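Local coordinates for protein nitrite oxidoreductase subunit A (Kuenenia stuttgartiensis, PDB 7B04) that belongs to the molybdopterin oxidoreductase family and binds a molybdenum atom, two MD1 molecules and an iron/sulfur cluster, at residues B[129-133]-B[696-702]; B[684-689]-B[1043-1047]; B[120-124]-B[925-931]. One frame throughout, in Å; residues are numbered along the deposited sequence.

How the interactions relate
Interaction 1 is the middle of the three, with its centre 14 Å from that of interaction 2 and 13 Å from that of interaction 3. It meets interaction 2 through the backbone, where Tyr129 O and Ile684 N lie 3.0 Å apart in a probable hydrogen bond, and interaction 3 through aromatic packing, with Trp700 CE3 3.4 Å from Phe121 CZ. Interactions 2 and 3 do not touch; their nearest atoms are about 7 Å apart. The same MD1 unites interactions 1 and 3: 696-702 lies by its guanine, and Arg124 and Gln925 by its ribose. Interaction 2 meets an MD1 through Thr685, which belongs to the MD1 pocket.

Interaction 1 of 3, residues B[129-133]-B[696-702]; sequences YRLRY and PANSWVE. With MD1 (phosphoric acid 4-(2-amino-4-oxo-3,4,5,6,-tetrahydro-pteridin-6-yl)-2-hydroxy-3,4-dimercapto-but-3-en-yl ester guanylate ester), chain C.
Leu131 and Pro696 bring the two loops closest, their CA atoms 5.6 Å apart, and no backbone hydrogen bond joins the segments directly. From there 696-702 runs on to a type I turn from Ser699 to Glu702, closed by Glu702 N bonding to Ser699 O. Pro696 does the apolar work: its CB meets Leu131 CB at 4.0 Å, while its CG lies against the backbone of Tyr133, 3.5 Å from Tyr133 C.

The polar half belongs to Arg130 and Glu702, which reach for each other from opposite directions. Arg130 has CG anti to the backbone N (chi1 -167°) and then bends at chi2, which carries its NH1 to a salt bridge with Glu702 OE1. The modelled separation is improbably short, so its exact value is doubtful. The guanidinium and carboxylate planes are turned 61° apart. OE1 of Glu702 is held from its own turn as well: Ser699 N donates to it at 3.0 Å and Ser699 OG at 2.7 Å, both on the anti side but from opposite faces of the carboxylate plane. This fixes the rotation of a buried acid, and its OE2 accepts a hydrogen bond from Val728 N. Arg130 spends its other nitrogens on backbone carbonyls, NE on Ile682 O and NH2 on Val125 O.

The guanine of MD1 lies beside 697-700. Asn698 O lies 3.5 Å from MD1 O6, Trp700 CZ2 lies 3.6 Å from MD1 N7, and the methyl of Ala697 comes up near MD1 N2. A loop leaving the end of a sheet strand, here 693-696, to line the guanine end of a pyranopterin dinucleotide is characteristic of the nucleotide-binding region in molybdopterin oxidoreductases.

Interaction 2 of 3, residues B[684-689]-B[1043-1047]; sequences ITGSIE and SPSGY
Tyr1047 presses its ring onto Gly686, whose CA stands over one face in a CH-pi contact, 3.8 Å from the ring centroid. Ile684 O is at the ring edge, near its plane, 3.6 Å from Tyr1047 CD1, whereas Thr685 O approaches obliquely, 3.3 Å from Tyr1047 CE1. Ile684 supplies the apolar flank. Its CG1, anti to the backbone N (chi1 -176°), packs on Tyr1047 CB, and CD1 continues to Ser1045 OG.

Glu689 lies on the same side of the ring plane as Gly686 CA and Ile684 CG1. Its chain bends at chi2, laying CG beside Tyr1047 CB and turning the carboxylate to the serines. Ser1043 OG lies 3.1 Å from Glu689 OE2, placed to donate, but that proton has another acceptor within reach. Ser1043 OG and Ser1045 OG share a hydrogen bond of 3.0 Å in which either may be the donor.

Farther out, the type I turn from Ser1043 to Gly1046 sets both hydroxyls on the glutamate side, with Gly1046 N bonded to Ser1043 O. Trp1023 meets the tyrosine ring with nearly parallel planes. Chemically, then, a buried carboxylate lies beside two linked hydroxyls, with a weak, long ion pair from Glu689 OE1 to Lys1028; these polar neighbours would probably favour its charged form.

Interaction 3 of 3, residues B[120-124]-B[925-931]; sequences TFHRR and QWAVTDW. With MD1 (phosphoric acid 4-(2-amino-4-oxo-3,4,5,6,-tetrahydro-pteridin-6-yl)-2-hydroxy-3,4-dimercapto-but-3-en-yl ester guanylate ester), chain C.
Arg124 and Trp926 form one tight part of the contact. The arginine lays its CD over the five-membered ring, 3.5 Å from that centroid, and stands its guanidinium above the six-membered ring in a cation-pi contact, the planes 71° apart. NH1 and NH2 of Arg124 then close on one atom, Gln925 OE1: NH1 arrives in the carbonyl plane on a lone pair at 2.5 Å, NH2 from above that plane at 2.7 Å. Arg124 NH1 also faces MD1 O2' at 3.3 Å and has a salt bridge to Glu683.

Arg123 and Trp931 pack just as closely, the guanidinium stacked on the indole with centres 4.1 Å apart and planes at 30°; the salt bridge to Asp930 rests on clashing atoms and is doubtful in detail. Asp193 of subunit C provides Arg123 with a second carboxylate. Looser is the rim of Trp931, bordering subunit B: Thr120 CG2 lies 3.9 Å from Trp931 CE3, while its OG1 turns to Asn932, and His122 NE2 stays 4.3 Å from Trp931 CZ3.

The contact thus sets helix 121-125 against the loop before helix 930-935 and that helix's first turn, with Phe121 touching Trp926 and meeting Trp700 in the loop after strand 693-696.

Interaction 1 of 3, residues B[129-133]-B[696-702]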
# COMPACT_ATOMS: atom_id res chain seq x y z
N TYR B 129 10.86 -5.21 14.86
CA TYR B 129 10.12 -4.19 15.59
C TYR B 129 9.10 -4.81 16.53
O TYR B 129 8.32 -4.08 17.16
CB TYR B 129 9.44 -3.23 14.61
CG TYR B 129 10.36 -2.76 13.51
CD1 TYR B 129 11.39 -1.86 13.78
CD2 TYR B 129 10.22 -3.21 12.21
CE1 TYR B 129 12.25 -1.43 12.79
CE2 TYR B 129 11.07 -2.78 11.20
CZ TYR B 129 12.08 -1.89 11.50
OH TYR B 129 12.93 -1.45 10.51
N ARG B 130 9.09 -6.13 16.61
CA ARG B 130 8.09 -6.88 17.36
C ARG B 130 8.21 -6.67 18.86
O ARG B 130 9.31 -6.59 19.42
CB ARG B 130 8.25 -8.37 17.04
CG ARG B 130 7.11 -9.21 17.51
CD ARG B 130 5.96 -9.11 16.55
NE ARG B 130 4.72 -9.50 17.19
CZ ARG B 130 4.17 -10.70 17.08
NH1 ARG B 130 3.04 -10.97 17.70
NH2 ARG B 130 4.77 -11.63 16.34
N LEU B 131 7.05 -6.58 19.52
CA LEU B 131 7.02 -6.64 20.98
C LEU B 131 7.24 -8.07 21.43
O LEU B 131 6.66 -9.01 20.87
CB LEU B 131 5.68 -6.13 21.51
CG LEU B 131 5.51 -4.63 21.73
CD1 LEU B 131 4.11 -4.33 22.24
CD2 LEU B 131 6.56 -4.11 22.70
N ARG B 132 8.08 -8.25 22.44
CA ARG B 132 8.47 -9.59 22.87
C ARG B 132 8.05 -9.95 24.28
O ARG B 132 7.93 -11.14 24.59
CB ARG B 132 10.00 -9.76 22.76
CG ARG B 132 10.56 -9.52 21.38
CD ARG B 132 12.04 -9.86 21.34
NE ARG B 132 12.79 -9.14 22.36
CZ ARG B 132 13.22 -7.88 22.24
NH1 ARG B 132 12.97 -7.21 21.13
NH2 ARG B 132 13.90 -7.31 23.22
N TYR B 133 7.79 -8.97 25.14
CA TYR B 133 7.49 -9.22 26.54
C TYR B 133 6.92 -7.95 27.14
O TYR B 133 7.13 -6.86 26.61
CB TYR B 133 8.76 -9.66 27.30
CG TYR B 133 9.99 -8.85 26.95
CD1 TYR B 133 10.90 -9.31 26.01
CD2 TYR B 133 10.24 -7.62 27.55
CE1 TYR B 133 12.03 -8.57 25.68
CE2 TYR B 133 11.36 -6.88 27.23
CZ TYR B 133 12.25 -7.36 26.29
OH TYR B 133 13.37 -6.62 25.97
N PRO B 696 2.35 -7.03 25.22
CA PRO B 696 2.43 -7.71 23.92
C PRO B 696 1.21 -8.60 23.71
O PRO B 696 0.95 -9.51 24.49
CB PRO B 696 3.72 -8.52 24.03
CG PRO B 696 3.89 -8.75 25.49
CD PRO B 696 3.34 -7.54 26.18
N ALA B 697 0.48 -8.31 22.65
CA ALA B 697 -0.70 -9.08 22.27
C ALA B 697 -0.38 -10.03 21.12
O ALA B 697 0.63 -9.89 20.43
CB ALA B 697 -1.84 -8.15 21.87
N ASN B 698 -1.26 -11.00 20.93
CA ASN B 698 -1.13 -11.93 19.82
C ASN B 698 -1.62 -11.27 18.53
O ASN B 698 -2.67 -10.62 18.52
CB ASN B 698 -1.94 -13.19 20.10
CG ASN B 698 -1.22 -14.14 21.04
OD1 ASN B 698 -0.00 -14.28 21.00
ND2 ASN B 698 -1.99 -14.81 21.89
N SER B 699 -0.85 -11.43 17.46
CA SER B 699 -1.29 -10.93 16.16
C SER B 699 -2.40 -11.81 15.62
O SER B 699 -2.80 -12.80 16.24
CB SER B 699 -0.10 -10.86 15.20
OG SER B 699 0.40 -12.15 14.93
N TRP B 700 -2.91 -11.46 14.44
CA TRP B 700 -4.05 -12.19 13.89
C TRP B 700 -3.71 -13.64 13.57
O TRP B 700 -4.61 -14.48 13.49
CB TRP B 700 -4.59 -11.51 12.63
CG TRP B 700 -4.79 -10.04 12.78
CD1 TRP B 700 -5.58 -9.41 13.70
CD2 TRP B 700 -4.20 -9.02 11.99
NE1 TRP B 700 -5.51 -8.05 13.52
CE2 TRP B 700 -4.67 -7.78 12.47
CE3 TRP B 700 -3.31 -9.02 10.91
CZ2 TRP B 700 -4.28 -6.57 11.92
CZ3 TRP B 700 -2.92 -7.82 10.36
CH2 TRP B 700 -3.41 -6.61 10.86
N VAL B 701 -2.42 -13.96 13.40
CA VAL B 701 -2.02 -15.34 13.11
C VAL B 701 -1.62 -16.11 14.35
O VAL B 701 -1.38 -17.32 14.26
CB VAL B 701 -0.84 -15.40 12.12
CG1 VAL B 701 -1.24 -14.81 10.79
CG2 VAL B 701 0.37 -14.68 12.69
N GLU B 702 -1.54 -15.46 15.51
CA GLU B 702 -1.21 -16.15 16.75
C GLU B 702 -2.35 -16.06 17.76
O GLU B 702 -2.12 -16.02 18.97
CB GLU B 702 0.07 -15.59 17.37
CG GLU B 702 1.06 -15.01 16.38
CD GLU B 702 2.04 -14.07 17.05
OE1 GLU B 702 1.78 -12.86 17.09
OE2 GLU B 702 3.08 -14.56 17.56
PB MD1 C . -4.93 3.95 14.26
O3B MD1 C . -3.95 3.26 13.12
O1B MD1 C . -4.05 4.45 15.38
O2B MD1 C . -5.87 2.90 14.80
O3A MD1 C . -5.83 5.20 13.66
C10 MD1 C . -6.08 5.34 12.29
C11 MD1 C . -6.06 6.85 11.92
O11 MD1 C . -4.61 7.22 11.33
C12 MD1 C . -7.05 7.15 11.08
S12 MD1 C . -8.08 5.81 10.42
C13 MD1 C . -7.42 8.58 10.59
S13 MD1 C . -8.83 8.61 9.43
C14 MD1 C . -6.82 9.86 10.90
N15 MD1 C . -6.07 10.31 9.56
C16 MD1 C . -5.11 11.34 9.69
C15 MD1 C . -4.58 11.99 8.46
O14 MD1 C . -4.98 11.64 7.40
N17 MD1 C . -3.57 13.07 8.56
C17 MD1 C . -3.06 13.52 9.94
N16 MD1 C . -2.07 14.58 10.04
N18 MD1 C . -3.59 12.88 11.20
C20 MD1 C . -4.57 11.83 11.13
N8 MD1 C . -5.03 11.26 12.32
C7 MD1 C . -6.04 10.03 12.18
PA MD1 C . -3.08 1.89 13.39
O1A MD1 C . -2.85 1.15 12.09
O2A MD1 C . -1.76 2.30 13.98
O5' MD1 C . -3.76 0.87 14.49
C5' MD1 C . -3.19 -0.40 14.58
C4' MD1 C . -2.18 -0.48 15.78
O4' MD1 C . -2.50 -1.72 16.65
C1' MD1 C . -1.42 -2.78 16.27
N9 MD1 C . -2.04 -4.10 15.98
C4 MD1 C . -2.62 -4.76 16.97
N3 MD1 C . -2.79 -4.43 18.41
C2 MD1 C . -3.49 -5.36 19.28
N2 MD1 C . -3.65 -5.03 20.68
N1 MD1 C . -4.01 -6.60 18.78
C6 MD1 C . -3.85 -6.92 17.39
O6 MD1 C . -4.28 -7.93 16.97
C5 MD1 C . -3.11 -5.93 16.47
N7 MD1 C . -2.82 -5.97 15.18
C8 MD1 C . -2.15 -4.84 14.86
C2' MD1 C . -0.82 -2.32 15.25
O2' MD1 C . 0.59 -2.69 15.28
C3' MD1 C . -0.99 -0.67 15.36
O3' MD1 C . -0.01 -0.15 16.30

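Interaction 2 of 3, residues B[684-689]-B[1043-1047]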
# COMPACT_ATOMS: atom_id res chain seq x y z
N ILE B 684 6.71 -2.32 18.90
CA ILE B 684 7.10 -1.11 19.61
C ILE B 684 6.89 0.06 18.65
O ILE B 684 7.54 0.16 17.61
CB ILE B 684 8.55 -1.20 20.12
CG1 ILE B 684 8.92 0.03 20.95
CG2 ILE B 684 9.55 -1.47 18.99
CD1 ILE B 684 10.13 -0.20 21.84
N THR B 685 5.94 0.94 18.99
CA THR B 685 5.37 1.87 18.01
C THR B 685 5.72 3.33 18.23
O THR B 685 5.27 4.18 17.44
CB THR B 685 3.85 1.71 17.97
OG1 THR B 685 3.34 1.71 19.31
CG2 THR B 685 3.49 0.41 17.28
N GLY B 686 6.52 3.67 19.23
CA GLY B 686 6.70 5.07 19.57
C GLY B 686 5.58 5.64 20.42
O GLY B 686 5.81 6.59 21.17
N SER B 687 4.36 5.09 20.32
CA SER B 687 3.40 5.32 21.39
C SER B 687 3.80 4.56 22.64
O SER B 687 3.57 5.03 23.75
CB SER B 687 1.99 4.94 20.94
OG SER B 687 1.53 5.81 19.91
N ILE B 688 4.41 3.38 22.48
CA ILE B 688 4.97 2.68 23.63
C ILE B 688 6.20 3.42 24.14
O ILE B 688 6.44 3.50 25.35
CB ILE B 688 5.32 1.22 23.26
CG1 ILE B 688 4.15 0.25 23.47
CG2 ILE B 688 6.53 0.72 24.06
CD1 ILE B 688 2.96 0.53 22.61
N GLU B 689 6.96 4.02 23.22
CA GLU B 689 8.17 4.74 23.60
C GLU B 689 7.87 5.93 24.49
O GLU B 689 8.73 6.35 25.27
CB GLU B 689 8.91 5.19 22.34
CG GLU B 689 9.90 4.18 21.78
CD GLU B 689 11.33 4.51 22.16
OE1 GLU B 689 11.69 4.37 23.35
OE2 GLU B 689 12.10 4.91 21.26
N SER B 1043 16.07 3.50 17.57
CA SER B 1043 16.22 3.60 19.01
C SER B 1043 16.87 2.33 19.56
O SER B 1043 16.73 1.25 18.97
CB SER B 1043 14.85 3.81 19.66
OG SER B 1043 14.92 3.66 21.07
N PRO B 1044 17.61 2.43 20.67
CA PRO B 1044 18.15 1.22 21.30
C PRO B 1044 17.08 0.23 21.71
O PRO B 1044 17.39 -0.95 21.91
CB PRO B 1044 18.91 1.77 22.51
CG PRO B 1044 19.25 3.18 22.14
CD PRO B 1044 18.08 3.66 21.32
N SER B 1045 15.83 0.68 21.84
CA SER B 1045 14.71 -0.20 22.15
C SER B 1045 14.23 -1.00 20.94
O SER B 1045 13.40 -1.90 21.10
CB SER B 1045 13.54 0.61 22.71
OG SER B 1045 13.02 1.49 21.72
N GLY B 1046 14.74 -0.70 19.75
CA GLY B 1046 14.30 -1.32 18.52
C GLY B 1046 13.33 -0.48 17.72
O GLY B 1046 12.97 -0.88 16.61
N TYR B 1047 12.90 0.66 18.24
CA TYR B 1047 11.94 1.51 17.56
C TYR B 1047 12.63 2.32 16.47
O TYR B 1047 13.71 2.87 16.66
CB TYR B 1047 11.24 2.43 18.54
CG TYR B 1047 10.44 3.55 17.89
CD1 TYR B 1047 9.24 3.29 17.23
CD2 TYR B 1047 10.87 4.87 17.96
CE1 TYR B 1047 8.51 4.32 16.64
CE2 TYR B 1047 10.14 5.89 17.38
CZ TYR B 1047 8.97 5.61 16.72
OH TYR B 1047 8.25 6.63 16.14

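Interaction 3 of 3, residues B[120-124]-B[925-931]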
# COMPACT_ATOMS: atom_id res chain seq x y z
N THR B 120 2.80 -9.17 3.06
CA THR B 120 4.03 -8.99 3.83
C THR B 120 3.78 -8.93 5.33
O THR B 120 4.62 -8.41 6.07
CB THR B 120 4.79 -7.74 3.36
OG1 THR B 120 4.19 -6.57 3.93
CG2 THR B 120 4.77 -7.64 1.85
N PHE B 121 2.64 -9.44 5.79
CA PHE B 121 2.35 -9.40 7.23
C PHE B 121 3.31 -10.27 8.03
O PHE B 121 3.64 -9.94 9.17
CB PHE B 121 0.92 -9.84 7.50
CG PHE B 121 0.56 -9.82 8.95
CD1 PHE B 121 0.78 -8.68 9.71
CD2 PHE B 121 0.05 -10.94 9.56
CE1 PHE B 121 0.47 -8.66 11.05
CE2 PHE B 121 -0.27 -10.93 10.90
CZ PHE B 121 -0.06 -9.79 11.64
N HIS B 122 3.76 -11.38 7.45
CA HIS B 122 4.69 -12.26 8.15
C HIS B 122 6.05 -11.61 8.34
O HIS B 122 6.79 -11.99 9.26
CB HIS B 122 4.83 -13.59 7.42
CG HIS B 122 5.34 -13.47 6.01
ND1 HIS B 122 4.60 -12.89 5.00
CD2 HIS B 122 6.50 -13.87 5.45
CE1 HIS B 122 5.29 -12.94 3.88
NE2 HIS B 122 6.45 -13.52 4.12
N ARG B 123 6.41 -10.68 7.47
CA ARG B 123 7.63 -9.91 7.69
C ARG B 123 7.55 -9.09 8.97
O ARG B 123 8.57 -8.79 9.60
CB ARG B 123 7.90 -8.99 6.49
CG ARG B 123 9.03 -9.46 5.64
CD ARG B 123 10.35 -9.11 6.29
NE ARG B 123 11.45 -9.91 5.79
CZ ARG B 123 12.39 -9.44 4.99
NH1 ARG B 123 13.34 -10.23 4.52
NH2 ARG B 123 12.34 -8.17 4.60
N ARG B 124 6.34 -8.72 9.36
CA ARG B 124 6.13 -8.04 10.63
C ARG B 124 6.03 -9.04 11.77
O ARG B 124 6.41 -8.75 12.91
CB ARG B 124 4.86 -7.19 10.58
CG ARG B 124 4.86 -6.07 9.59
CD ARG B 124 3.48 -5.46 9.56
NE ARG B 124 3.18 -4.82 10.84
CZ ARG B 124 1.96 -4.45 11.23
NH1 ARG B 124 1.78 -3.89 12.42
NH2 ARG B 124 0.92 -4.67 10.43
N GLN B 925 0.88 0.88 10.29
CA GLN B 925 1.20 -0.50 10.05
C GLN B 925 1.79 -0.57 8.65
O GLN B 925 1.27 0.04 7.72
CB GLN B 925 -0.07 -1.32 10.18
CG GLN B 925 -0.61 -1.25 11.59
CD GLN B 925 -1.34 -2.49 11.96
OE1 GLN B 925 -0.73 -3.50 12.29
NE2 GLN B 925 -2.67 -2.42 11.93
N TRP B 926 2.89 -1.32 8.52
CA TRP B 926 3.65 -1.51 7.30
C TRP B 926 4.37 -0.21 6.92
O TRP B 926 5.01 -0.17 5.88
CB TRP B 926 2.80 -2.01 6.13
CG TRP B 926 2.31 -3.40 6.35
CD1 TRP B 926 2.98 -4.55 6.06
CD2 TRP B 926 1.04 -3.80 6.89
NE1 TRP B 926 2.21 -5.64 6.39
CE2 TRP B 926 1.02 -5.21 6.90
CE3 TRP B 926 -0.08 -3.11 7.36
CZ2 TRP B 926 -0.08 -5.93 7.36
CZ3 TRP B 926 -1.16 -3.83 7.83
CH2 TRP B 926 -1.15 -5.23 7.82
N ALA B 927 4.25 0.86 7.72
CA ALA B 927 4.97 2.10 7.43
C ALA B 927 6.46 1.92 7.64
O ALA B 927 7.25 2.73 7.15
CB ALA B 927 4.47 3.24 8.33
N VAL B 928 6.85 0.88 8.38
CA VAL B 928 8.25 0.64 8.70
C VAL B 928 8.75 -0.71 8.23
O VAL B 928 9.97 -0.93 8.23
CB VAL B 928 8.49 0.79 10.22
CG1 VAL B 928 8.16 -0.51 10.95
CG2 VAL B 928 9.87 1.18 10.45
N THR B 929 7.86 -1.62 7.84
CA THR B 929 8.27 -2.91 7.30
C THR B 929 9.11 -2.72 6.05
O THR B 929 8.65 -2.08 5.10
CB THR B 929 7.04 -3.75 7.00
OG1 THR B 929 6.21 -3.78 8.17
CG2 THR B 929 7.43 -5.16 6.61
N ASP B 930 10.31 -3.29 6.04
CA ASP B 930 11.31 -2.95 5.03
C ASP B 930 10.74 -3.03 3.61
O ASP B 930 10.89 -2.08 2.83
CB ASP B 930 12.53 -3.86 5.17
CG ASP B 930 12.17 -5.33 5.10
OD1 ASP B 930 10.97 -5.65 4.99
OD2 ASP B 930 13.10 -6.16 5.15
N TRP B 931 10.07 -4.13 3.27
CA TRP B 931 9.58 -4.31 1.91
C TRP B 931 8.61 -3.19 1.52
O TRP B 931 8.76 -2.57 0.46
CB TRP B 931 8.91 -5.67 1.77
CG TRP B 931 9.88 -6.81 1.72
CD1 TRP B 931 11.23 -6.72 1.54
CD2 TRP B 931 9.59 -8.20 1.86
NE1 TRP B 931 11.79 -7.98 1.56
CE2 TRP B 931 10.80 -8.90 1.75
CE3 TRP B 931 8.41 -8.93 2.07
CZ2 TRP B 931 10.88 -10.29 1.85
CZ3 TRP B 931 8.48 -10.31 2.16
CH2 TRP B 931 9.71 -10.97 2.05
PB MD1 C . -4.93 3.95 14.26
O3B MD1 C . -3.95 3.26 13.12
O1B MD1 C . -4.05 4.45 15.38
O2B MD1 C . -5.87 2.90 14.80
O3A MD1 C . -5.83 5.20 13.66
C10 MD1 C . -6.08 5.34 12.29
C11 MD1 C . -6.06 6.85 11.92
O11 MD1 C . -4.61 7.22 11.33
C12 MD1 C . -7.05 7.15 11.08
S12 MD1 C . -8.08 5.81 10.42
C13 MD1 C . -7.42 8.58 10.59
S13 MD1 C . -8.83 8.61 9.43
C14 MD1 C . -6.82 9.86 10.90
N15 MD1 C . -6.07 10.31 9.56
C16 MD1 C . -5.11 11.34 9.69
C15 MD1 C . -4.58 11.99 8.46
O14 MD1 C . -4.98 11.64 7.40
N17 MD1 C . -3.57 13.07 8.56
C17 MD1 C . -3.06 13.52 9.94
N16 MD1 C . -2.07 14.58 10.04
N18 MD1 C . -3.59 12.88 11.20
C20 MD1 C . -4.57 11.83 11.13
N8 MD1 C . -5.03 11.26 12.32
C7 MD1 C . -6.04 10.03 12.18
PA MD1 C . -3.08 1.89 13.39
O1A MD1 C . -2.85 1.15 12.09
O2A MD1 C . -1.76 2.30 13.98
O5' MD1 C . -3.76 0.87 14.49
C5' MD1 C . -3.19 -0.40 14.58
C4' MD1 C . -2.18 -0.48 15.78
O4' MD1 C . -2.50 -1.72 16.65
C1' MD1 C . -1.42 -2.78 16.27
N9 MD1 C . -2.04 -4.10 15.98
C4 MD1 C . -2.62 -4.76 16.97
N3 MD1 C . -2.79 -4.43 18.41
C2 MD1 C . -3.49 -5.36 19.28
N2 MD1 C . -3.65 -5.03 20.68
N1 MD1 C . -4.01 -6.60 18.78
C6 MD1 C . -3.85 -6.92 17.39
O6 MD1 C . -4.28 -7.93 16.97
C5 MD1 C . -3.11 -5.93 16.47
N7 MD1 C . -2.82 -5.97 15.18
C8 MD1 C . -2.15 -4.84 14.86
C2' MD1 C . -0.82 -2.32 15.25
O2' MD1 C . 0.59 -2.69 15.28
C3' MD1 C . -0.99 -0.67 15.36
O3' MD1 C . -0.01 -0.15 16.30